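Local structure of GH18 chiitnase (Pseudoalteromonas aurantia, 6K7Z) at residues Glu117-Phe122 / Gly165-Tyr170; Leu137-Arg142 / Glu175-Glu180; Ile151-Pro156 / Ile181-Val186. The protein probably hydrolyses chitin as an endochitinase of glycoside hydrolase family 18, cutting within the polysaccharide chain. One frame throughout, in Å; residues are numbered along the deposited sequence.

How the contacts relate
Contact 3 lies in the wall of a TIM barrel, contacts 1 and 2 farther out, at similar distances from the centre. Along the chain their segments alternate, the order being 117-122, 137-142, 151-156, 165-170, 175-180 and 181-186. Contact 3 pairs two neighbouring parallel strands and lies about 6 Å from the centre of the chain. Contact 2 sets helix 130-144 against the end of helix 169-177, and contact 1 uses the start of that second helix. Centres of contacts 2 and 3 are about 11 Å apart, while contact 1 is 16 to 17 Å from both. H154 of contact 3 reaches Y170 of contact 1 and T138 of contact 2, so strand 151-154 is tied to helices 169-177 and 130-144 through one imidazole.

Contact 1 of 3, residues Glu117-Phe122 / Gly165-Tyr170; sequences EDTAAF and GYMAGY
F122 lays its ring flat against the beginning of helix 169-177, where G169 offers a backbone carbon in place of a side chain. The CA of G169 stands 3.5 Å from the centroid of the F122 ring and only 10° off the ring normal, a CH-pi contact over the middle of one face. A CB at this position would point at the ring and run into CD1, so the close approach depends on its absence. The CB of F122 already points to the other segment, and chi1 -60° sets CG anti to the carbonyl carbon. The carbonyl O of M167 comes obliquely to within 3.4 Å of F122 CD2, and the far tip, F122 CZ, meets Y170 CD1 at 3.8 Å with the two side chains oblique to one another. Y170 is tethered at its other end, where OH bonds to H154 ND1.

A second, smaller meeting sits beside the first. T119 CG2, anti to the backbone N, touches M167 CG at 3.5 Å, whereas T119 OG1 bonds to Y160 OH. M167 bends at chi2 (99°), taking SD farther from the threonine methyl. Y160 also meets F122 edge-to-face, and L134 of helix 130-144 packs against both F122 and Y170.

Here a 3-10 turn following strand 111-115 meets a type I turn leading into the next helix but one, a join between beta-to-alpha loops at the C-terminal end of a TIM barrel. E117 closes a DxxDxDxE signature, whose last glutamate is the general acid in family 18 relatives, so the join probably borders the active site.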
loop_
_atom_site.group_PDB
_atom_site.type_symbol
_atom_site.label_atom_id
_atom_site.label_comp_id
_atom_site.label_asym_id
_atom_site.label_seq_id
_atom_site.Cartn_x
_atom_site.Cartn_y
_atom_site.Cartn_z
ATOM N N GLU A 117 1.547 6.094 -7.635
ATOM C CA GLU A 117 2.440 7.205 -7.301
ATOM C C GLU A 117 2.537 8.245 -8.424
ATOM O O GLU A 117 3.471 9.054 -8.437
ATOM C CB GLU A 117 3.831 6.664 -6.945
ATOM C CG GLU A 117 3.798 5.410 -6.041
ATOM C CD GLU A 117 5.094 5.187 -5.246
ATOM O OE1 GLU A 117 6.105 5.827 -5.576
ATOM O OE2 GLU A 117 5.093 4.384 -4.286
ATOM N N ASP A 118 1.591 8.260 -9.366
ATOM C CA ASP A 118 1.675 9.156 -10.526
ATOM C C ASP A 118 1.089 10.516 -10.149
ATOM O O ASP A 118 -0.033 10.884 -10.510
ATOM C CB ASP A 118 0.975 8.547 -11.736
ATOM C CG ASP A 118 1.185 9.367 -13.003
ATOM O OD1 ASP A 118 2.037 10.285 -12.997
ATOM O OD2 ASP A 118 0.492 9.103 -13.994
ATOM N N THR A 119 1.891 11.284 -9.410
ATOM C CA THR A 119 1.436 12.556 -8.863
ATOM C C THR A 119 0.991 13.519 -9.960
ATOM O O THR A 119 0.031 14.284 -9.776
ATOM C CB THR A 119 2.565 13.164 -8.035
ATOM O OG1 THR A 119 2.967 12.216 -7.036
ATOM C CG2 THR A 119 2.123 14.463 -7.373
ATOM N N ALA A 120 1.680 13.507 -11.105
ATOM C CA ALA A 120 1.360 14.458 -12.164
ATOM C C ALA A 120 -0.057 14.283 -12.692
ATOM O O ALA A 120 -0.600 15.217 -13.287
ATOM C CB ALA A 120 2.351 14.330 -13.320
ATOM N N ALA A 121 -0.666 13.113 -12.500
ATOM C CA ALA A 121 -2.045 12.937 -12.937
ATOM C C ALA A 121 -3.051 13.604 -12.009
ATOM O O ALA A 121 -4.238 13.649 -12.346
ATOM C CB ALA A 121 -2.366 11.445 -13.087
ATOM N N PHE A 122 -2.615 14.139 -10.865
ATOM C CA PHE A 122 -3.475 14.963 -10.024
ATOM C C PHE A 122 -3.284 16.457 -10.274
ATOM O O PHE A 122 -4.006 17.262 -9.678
ATOM C CB PHE A 122 -3.222 14.681 -8.530
ATOM C CG PHE A 122 -3.469 13.250 -8.110
ATOM C CD1 PHE A 122 -4.423 12.460 -8.748
ATOM C CD2 PHE A 122 -2.744 12.703 -7.058
ATOM C CE1 PHE A 122 -4.647 11.149 -8.330
ATOM C CE2 PHE A 122 -2.951 11.412 -6.637
ATOM C CZ PHE A 122 -3.900 10.616 -7.275
ATOM N N GLY A 165 -5.311 20.802 -1.300
ATOM C CA GLY A 165 -4.014 20.766 -1.933
ATOM C C GLY A 165 -4.001 20.638 -3.438
ATOM O O GLY A 165 -4.921 20.146 -3.981
ATOM N N TYR A 166 -2.908 21.054 -4.038
ATOM C CA TYR A 166 -2.657 21.018 -5.472
ATOM C C TYR A 166 -2.500 19.610 -6.032
ATOM O O TYR A 166 -2.647 19.403 -7.184
ATOM C CB TYR A 166 -1.390 21.800 -5.791
ATOM C CG TYR A 166 -0.887 21.864 -7.250
ATOM C CD1 TYR A 166 -1.621 22.464 -8.242
ATOM C CD2 TYR A 166 0.359 21.376 -7.602
ATOM C CE1 TYR A 166 -1.152 22.556 -9.540
ATOM C CE2 TYR A 166 0.840 21.448 -8.911
ATOM C CZ TYR A 166 0.067 22.040 -9.882
ATOM O OH TYR A 166 0.545 22.138 -11.188
ATOM N N MET A 167 -2.182 18.655 -5.178
ATOM C CA MET A 167 -1.976 17.306 -5.634
ATOM C C MET A 167 -2.904 16.347 -4.877
ATOM O O MET A 167 -2.616 15.198 -4.814
ATOM C CB MET A 167 -0.557 16.880 -5.236
ATOM C CG MET A 167 0.549 17.356 -6.052
ATOM S SD MET A 167 1.244 18.734 -5.237
ATOM C CE MET A 167 2.386 17.984 -4.148
ATOM N N ALA A 168 -3.993 16.859 -4.324
ATOM C CA ALA A 168 -4.824 16.074 -3.417
ATOM C C ALA A 168 -5.811 15.163 -4.140
ATOM O O ALA A 168 -7.005 15.141 -3.819
ATOM C CB ALA A 168 -5.581 17.000 -2.469
ATOM N N GLY A 169 -5.312 14.382 -5.092
ATOM C CA GLY A 169 -6.179 13.502 -5.852
ATOM C C GLY A 169 -6.953 12.511 -5.005
ATOM O O GLY A 169 -8.086 12.163 -5.338
ATOM N N TYR A 170 -6.367 12.044 -3.896
ATOM C CA TYR A 170 -7.050 11.026 -3.105
ATOM C C TYR A 170 -8.176 11.580 -2.249
ATOM O O TYR A 170 -9.000 10.796 -1.768
ATOM C CB TYR A 170 -6.055 10.271 -2.219
ATOM C CG TYR A 170 -5.581 9.012 -2.871
ATOM C CD1 TYR A 170 -4.595 9.046 -3.842
ATOM C CD2 TYR A 170 -6.148 7.786 -2.549
ATOM C CE1 TYR A 170 -4.153 7.883 -4.445
ATOM C CE2 TYR A 170 -5.722 6.604 -3.170
ATOM C CZ TYR A 170 -4.727 6.673 -4.112
ATOM O OH TYR A 170 -4.286 5.539 -4.745
#

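Contact 2 of 3, residues Leu137-Arg142 / Glu175-Glu180; sequences LTQELR and ELVGQE
R142 grips the carbonyl O of E180 side-on with two nitrogens, NH2 at 2.8 Å and NE at 3.0 Å from that single oxygen. The oxygen lies close to the guanidinium plane, 12° out of it, whereas NH2 sits well above the plane of the carbonyl it serves. Leaving the backbone with CG anti to N (chi1 179°), the arginine chain then bends at chi2 and chi3 and slides past E180 in the opposite sense. Its NH2 also forms a salt bridge with D182 OD2, and NH1 bonds to the carbonyls of L145 and Y150, so every nitrogen of the group is engaged.

The carboxylate of E180 does not join this grip. Its OE1 remains 5.5 Å from R142 NE, and comes instead to 3.5 Å from Q139 CA, beside the CB of R142. A water bonded to the backbone O of Q139 makes a further, weak bond to E180 OE1.

Beyond the polar part, aliphatic groups fill the seam between helix 130-144 and the end of helix 169-177. V177 divides its two methyls: CG2 meets T138 CG2 at 4.0 Å, while CG1 meets both CG and NE2 of Q139, whose side chain crosses the valine at about a right angle. T138 CG2 also reaches E180 CB, and T138 OG1 bonds to L134 O and to H154 NE2.

R142 therefore binds E180 through the backbone carbonyl of the glutamate and does not form an ion pair with its carboxylate. The arginine charge is probably balanced mainly by D182, while NE and NH2 hold the 3-10 turn that follows helix 169-177.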
loop_
_atom_site.group_PDB
_atom_site.type_symbol
_atom_site.label_atom_id
_atom_site.label_comp_id
_atom_site.label_asym_id
_atom_site.label_seq_id
_atom_site.Cartn_x
_atom_site.Cartn_y
_atom_site.Cartn_z
ATOM N N LEU A 137 -11.079 2.404 -11.401
ATOM C CA LEU A 137 -10.380 1.154 -11.123
ATOM C C LEU A 137 -10.872 0.522 -9.823
ATOM O O LEU A 137 -11.110 -0.689 -9.767
ATOM C CB LEU A 137 -8.871 1.387 -11.066
ATOM C CG LEU A 137 -8.057 0.136 -10.729
ATOM C CD1 LEU A 137 -8.247 -0.943 -11.791
ATOM C CD2 LEU A 137 -6.568 0.473 -10.537
ATOM N N THR A 138 -11.059 1.330 -8.774
ATOM C CA THR A 138 -11.544 0.769 -7.517
ATOM C C THR A 138 -12.922 0.143 -7.689
ATOM O O THR A 138 -13.159 -0.979 -7.228
ATOM C CB THR A 138 -11.562 1.839 -6.424
ATOM O OG1 THR A 138 -10.221 2.263 -6.145
ATOM C CG2 THR A 138 -12.173 1.284 -5.146
ATOM N N GLN A 139 -13.828 0.827 -8.395
ATOM C CA GLN A 139 -15.176 0.303 -8.572
ATOM C C GLN A 139 -15.154 -1.011 -9.341
ATOM O O GLN A 139 -15.816 -1.983 -8.958
ATOM C CB GLN A 139 -16.044 1.335 -9.293
ATOM C CG GLN A 139 -16.467 2.508 -8.421
ATOM C CD GLN A 139 -17.146 3.616 -9.210
ATOM O OE1 GLN A 139 -16.948 3.745 -10.417
ATOM N NE2 GLN A 139 -17.943 4.429 -8.524
ATOM N N GLU A 140 -14.393 -1.059 -10.435
ATOM C CA GLU A 140 -14.365 -2.260 -11.260
ATOM C C GLU A 140 -13.692 -3.412 -10.533
ATOM O O GLU A 140 -14.092 -4.572 -10.681
ATOM C CB GLU A 140 -13.651 -1.968 -12.577
ATOM C CG GLU A 140 -14.311 -0.889 -13.400
ATOM C CD GLU A 140 -15.590 -1.371 -14.048
ATOM O OE1 GLU A 140 -15.914 -2.578 -13.916
ATOM O OE2 GLU A 140 -16.253 -0.549 -14.704
ATOM N N LEU A 141 -12.663 -3.110 -9.747
ATOM C CA LEU A 141 -11.987 -4.152 -8.988
ATOM C C LEU A 141 -12.893 -4.700 -7.893
ATOM O O LEU A 141 -12.967 -5.920 -7.691
ATOM C CB LEU A 141 -10.694 -3.580 -8.409
ATOM C CG LEU A 141 -9.450 -4.425 -8.156
ATOM C CD1 LEU A 141 -9.153 -5.363 -9.300
ATOM C CD2 LEU A 141 -8.277 -3.473 -7.932
ATOM N N ARG A 142 -13.598 -3.808 -7.193
ATOM C CA ARG A 142 -14.462 -4.210 -6.088
ATOM C C ARG A 142 -15.633 -5.044 -6.580
ATOM O O ARG A 142 -16.084 -5.958 -5.879
ATOM C CB ARG A 142 -14.961 -2.968 -5.341
ATOM C CG ARG A 142 -15.887 -3.264 -4.169
ATOM C CD ARG A 142 -15.254 -4.288 -3.231
ATOM N NE ARG A 142 -14.363 -3.657 -2.273
ATOM C CZ ARG A 142 -13.445 -4.309 -1.567
ATOM N NH1 ARG A 142 -13.281 -5.613 -1.723
ATOM N NH2 ARG A 142 -12.686 -3.652 -0.707
ATOM N N GLU A 175 -13.700 10.510 -1.330
ATOM C CA GLU A 175 -15.045 11.073 -1.337
ATOM C C GLU A 175 -15.997 10.282 -2.220
ATOM O O GLU A 175 -17.179 10.159 -1.890
ATOM C CB GLU A 175 -14.987 12.523 -1.789
ATOM C CG GLU A 175 -14.577 13.441 -0.650
ATOM C CD GLU A 175 -14.209 14.822 -1.110
ATOM O OE1 GLU A 175 -14.037 15.038 -2.329
ATOM O OE2 GLU A 175 -14.082 15.691 -0.237
ATOM N N LEU A 176 -15.509 9.724 -3.326
ATOM C CA LEU A 176 -16.370 9.001 -4.257
ATOM C C LEU A 176 -16.445 7.503 -3.996
ATOM O O LEU A 176 -17.516 6.914 -4.177
ATOM C CB LEU A 176 -15.912 9.243 -5.696
ATOM C CG LEU A 176 -16.556 10.441 -6.414
ATOM C CD1 LEU A 176 -18.071 10.265 -6.471
ATOM C CD2 LEU A 176 -16.196 11.756 -5.754
ATOM N N VAL A 177 -15.345 6.858 -3.580
ATOM C CA VAL A 177 -15.328 5.400 -3.460
ATOM C C VAL A 177 -14.656 4.929 -2.172
ATOM O O VAL A 177 -14.339 3.743 -2.035
ATOM C CB VAL A 177 -14.634 4.736 -4.668
ATOM C CG1 VAL A 177 -15.362 5.062 -5.981
ATOM C CG2 VAL A 177 -13.138 5.120 -4.719
ATOM N N GLY A 178 -14.447 5.836 -1.216
ATOM C CA GLY A 178 -13.825 5.437 0.039
ATOM C C GLY A 178 -14.518 4.271 0.714
ATOM O O GLY A 178 -13.867 3.443 1.364
ATOM N N GLN A 179 -15.841 4.174 0.562
ATOM C CA GLN A 179 -16.582 3.077 1.170
ATOM C C GLN A 179 -16.197 1.722 0.589
ATOM O O GLN A 179 -16.469 0.691 1.216
ATOM C CB GLN A 179 -18.087 3.317 1.017
ATOM C CG GLN A 179 -18.613 3.206 -0.415
ATOM C CD GLN A 179 -18.299 4.417 -1.300
ATOM O OE1 GLN A 179 -17.767 5.436 -0.842
ATOM N NE2 GLN A 179 -18.651 4.309 -2.582
ATOM N N GLU A 180 -15.555 1.692 -0.576
ATOM C CA GLU A 180 -15.158 0.450 -1.220
ATOM C C GLU A 180 -13.697 0.088 -0.981
ATOM O O GLU A 180 -13.247 -0.962 -1.449
ATOM C CB GLU A 180 -15.430 0.540 -2.722
ATOM C CG GLU A 180 -16.909 0.725 -3.032
ATOM C CD GLU A 180 -17.203 0.769 -4.508
ATOM O OE1 GLU A 180 -16.315 0.423 -5.317
ATOM O OE2 GLU A 180 -18.336 1.152 -4.865
HETATM O O HOH W 1 -17.946 -1.517 -7.449
#

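Contact 3 of 3, residues Ile151-Pro156 / Ile181-Val186; sequences IISHAP and IDWLNV
P156, H154 and N185 are the residues most covered where strand 151-154 runs beside strand 183-187. The ring of P156 lies across L184 at about a right angle, its CD 3.9 Å from L184 CB, beyond the last residue of its strand. H154 contributes both backbone and imidazole. Its O accepts from N185 N at 2.7 Å in a nearly straight bond (172°), and its N gives to W183 O at 3.3 Å. The imidazole, with CG anti to the carbonyl carbon (chi1 -66°), leans toward I181, whose CD1 reaches H154 CD2 at 3.6 Å. Y170 OH holds its ND1.

Together with helix 169-177 these strands form a beta-alpha-beta crossover, the repeating element of the TIM barrel. H154 and L184 sit on one face of the sheet, S153 and W183 on the other, where the indole also touches strand 3-8 across the barrel.

N185 belongs to a polar cluster beside that indole. A single water accepts from N185 ND2 and W183 NE1 and donates to S153 OG, 2.9 Å away; S153 OG bonds to D113 OD1 as well. The indole is covered over a face by I151 CG2, at 3.5 Å from W183 CH2, and by S153 CB. An alanine in place of W183 would probably open a gap against I151 and S153 and leave the water without its indole N-H donor.

At the start of the pairing, D182 N donates to the O of I152, and the buried W183 N finds no partner in the model. D182 OD2, which also forms a salt bridge with R142 NH2, returns the bond, receiving I152 N at 2.8 Å on the anti side of the carboxylate, an aspartate standing in for a backbone carbonyl.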
loop_
_atom_site.group_PDB
_atom_site.type_symbol
_atom_site.label_atom_id
_atom_site.label_comp_id
_atom_site.label_asym_id
_atom_site.label_seq_id
_atom_site.Cartn_x
_atom_site.Cartn_y
_atom_site.Cartn_z
ATOM N N ILE A 151 -9.556 -7.916 -0.164
ATOM C CA ILE A 151 -9.051 -6.629 0.296
ATOM C C ILE A 151 -8.656 -5.803 -0.915
ATOM O O ILE A 151 -8.035 -6.318 -1.855
ATOM C CB ILE A 151 -7.842 -6.815 1.235
ATOM C CG1 ILE A 151 -8.247 -7.596 2.484
ATOM C CG2 ILE A 151 -7.230 -5.464 1.618
ATOM C CD1 ILE A 151 -9.105 -6.802 3.433
ATOM N N ILE A 152 -9.002 -4.519 -0.887
ATOM C CA ILE A 152 -8.470 -3.530 -1.819
ATOM C C ILE A 152 -7.917 -2.402 -0.965
ATOM O O ILE A 152 -8.676 -1.711 -0.277
ATOM C CB ILE A 152 -9.522 -2.996 -2.801
ATOM C CG1 ILE A 152 -10.086 -4.133 -3.654
ATOM C CG2 ILE A 152 -8.904 -1.936 -3.712
ATOM C CD1 ILE A 152 -11.188 -3.679 -4.613
ATOM N N SER A 153 -6.602 -2.236 -0.979
ATOM C CA SER A 153 -5.972 -1.094 -0.339
ATOM C C SER A 153 -5.339 -0.213 -1.404
ATOM O O SER A 153 -5.178 -0.621 -2.560
ATOM C CB SER A 153 -4.924 -1.550 0.688
ATOM O OG SER A 153 -3.903 -2.324 0.089
ATOM N N HIS A 154 -5.046 1.030 -1.020
ATOM C CA HIS A 154 -4.229 1.961 -1.791
ATOM C C HIS A 154 -3.084 2.423 -0.903
ATOM O O HIS A 154 -3.154 2.294 0.318
ATOM C CB HIS A 154 -5.015 3.198 -2.258
ATOM C CG HIS A 154 -6.095 2.910 -3.250
ATOM N ND1 HIS A 154 -6.105 3.463 -4.511
ATOM C CD2 HIS A 154 -7.216 2.159 -3.156
ATOM C CE1 HIS A 154 -7.188 3.062 -5.155
ATOM N NE2 HIS A 154 -7.872 2.260 -4.359
ATOM N N ALA A 155 -2.051 3.014 -1.506
ATOM C CA ALA A 155 -0.853 3.437 -0.766
ATOM C C ALA A 155 -0.495 4.882 -1.095
ATOM O O ALA A 155 0.573 5.161 -1.658
ATOM C CB ALA A 155 0.327 2.504 -1.049
ATOM N N PRO A 156 -1.358 5.830 -0.735
ATOM C CA PRO A 156 -1.115 7.226 -1.103
ATOM C C PRO A 156 -0.012 7.870 -0.281
ATOM O O PRO A 156 0.314 7.460 0.837
ATOM C CB PRO A 156 -2.457 7.899 -0.817
ATOM C CG PRO A 156 -3.030 7.086 0.293
ATOM C CD PRO A 156 -2.633 5.677 -0.010
ATOM N N ILE A 181 -12.951 0.935 -0.290
ATOM C CA ILE A 181 -11.533 0.719 -0.015
ATOM C C ILE A 181 -11.400 0.238 1.420
ATOM O O ILE A 181 -12.004 0.819 2.335
ATOM C CB ILE A 181 -10.735 2.018 -0.235
ATOM C CG1 ILE A 181 -10.784 2.429 -1.708
ATOM C CG2 ILE A 181 -9.297 1.891 0.305
ATOM C CD1 ILE A 181 -10.185 3.799 -1.983
ATOM N N ASP A 182 -10.595 -0.799 1.634
ATOM C CA ASP A 182 -10.450 -1.301 2.995
ATOM C C ASP A 182 -9.566 -0.398 3.845
ATOM O O ASP A 182 -9.907 -0.111 4.998
ATOM C CB ASP A 182 -9.919 -2.730 2.970
ATOM C CG ASP A 182 -10.941 -3.704 2.407
ATOM O OD1 ASP A 182 -11.838 -4.126 3.160
ATOM O OD2 ASP A 182 -10.851 -4.028 1.222
ATOM N N TRP A 183 -8.440 0.072 3.308
ATOM C CA TRP A 183 -7.614 1.021 4.048
ATOM C C TRP A 183 -6.605 1.662 3.105
ATOM O O TRP A 183 -6.410 1.223 1.969
ATOM C CB TRP A 183 -6.890 0.363 5.225
ATOM C CG TRP A 183 -6.001 -0.776 4.847
ATOM C CD1 TRP A 183 -4.725 -0.698 4.349
ATOM C CD2 TRP A 183 -6.302 -2.169 4.962
ATOM N NE1 TRP A 183 -4.230 -1.957 4.133
ATOM C CE2 TRP A 183 -5.177 -2.879 4.497
ATOM C CE3 TRP A 183 -7.414 -2.889 5.410
ATOM C CZ2 TRP A 183 -5.133 -4.268 4.474
ATOM C CZ3 TRP A 183 -7.367 -4.271 5.382
ATOM C CH2 TRP A 183 -6.242 -4.946 4.910
ATOM N N LEU A 184 -5.966 2.711 3.606
ATOM C CA LEU A 184 -4.917 3.439 2.907
ATOM C C LEU A 184 -3.601 3.205 3.628
ATOM O O LEU A 184 -3.518 3.425 4.839
ATOM C CB LEU A 184 -5.206 4.939 2.891
ATOM C CG LEU A 184 -6.526 5.423 2.303
ATOM C CD1 LEU A 184 -6.608 6.953 2.419
ATOM C CD2 LEU A 184 -6.657 4.961 0.841
ATOM N N ASN A 185 -2.580 2.777 2.889
ATOM C CA ASN A 185 -1.222 2.669 3.436
ATOM C C ASN A 185 -0.526 3.996 3.160
ATOM O O ASN A 185 0.090 4.175 2.109
ATOM C CB ASN A 185 -0.465 1.513 2.790
ATOM C CG ASN A 185 -1.096 0.153 3.077
ATOM O OD1 ASN A 185 -1.408 -0.175 4.223
ATOM N ND2 ASN A 185 -1.274 -0.648 2.026
ATOM N N VAL A 186 -0.639 4.950 4.091
ATOM C CA VAL A 186 -0.082 6.284 3.863
ATOM C C VAL A 186 1.436 6.234 4.022
ATOM O O VAL A 186 1.953 5.807 5.059
ATOM C CB VAL A 186 -0.695 7.320 4.820
ATOM C CG1 VAL A 186 -0.153 8.708 4.493
ATOM C CG2 VAL A 186 -2.230 7.292 4.747
HETATM O O HOH W 2 -2.288 -3.489 2.237
#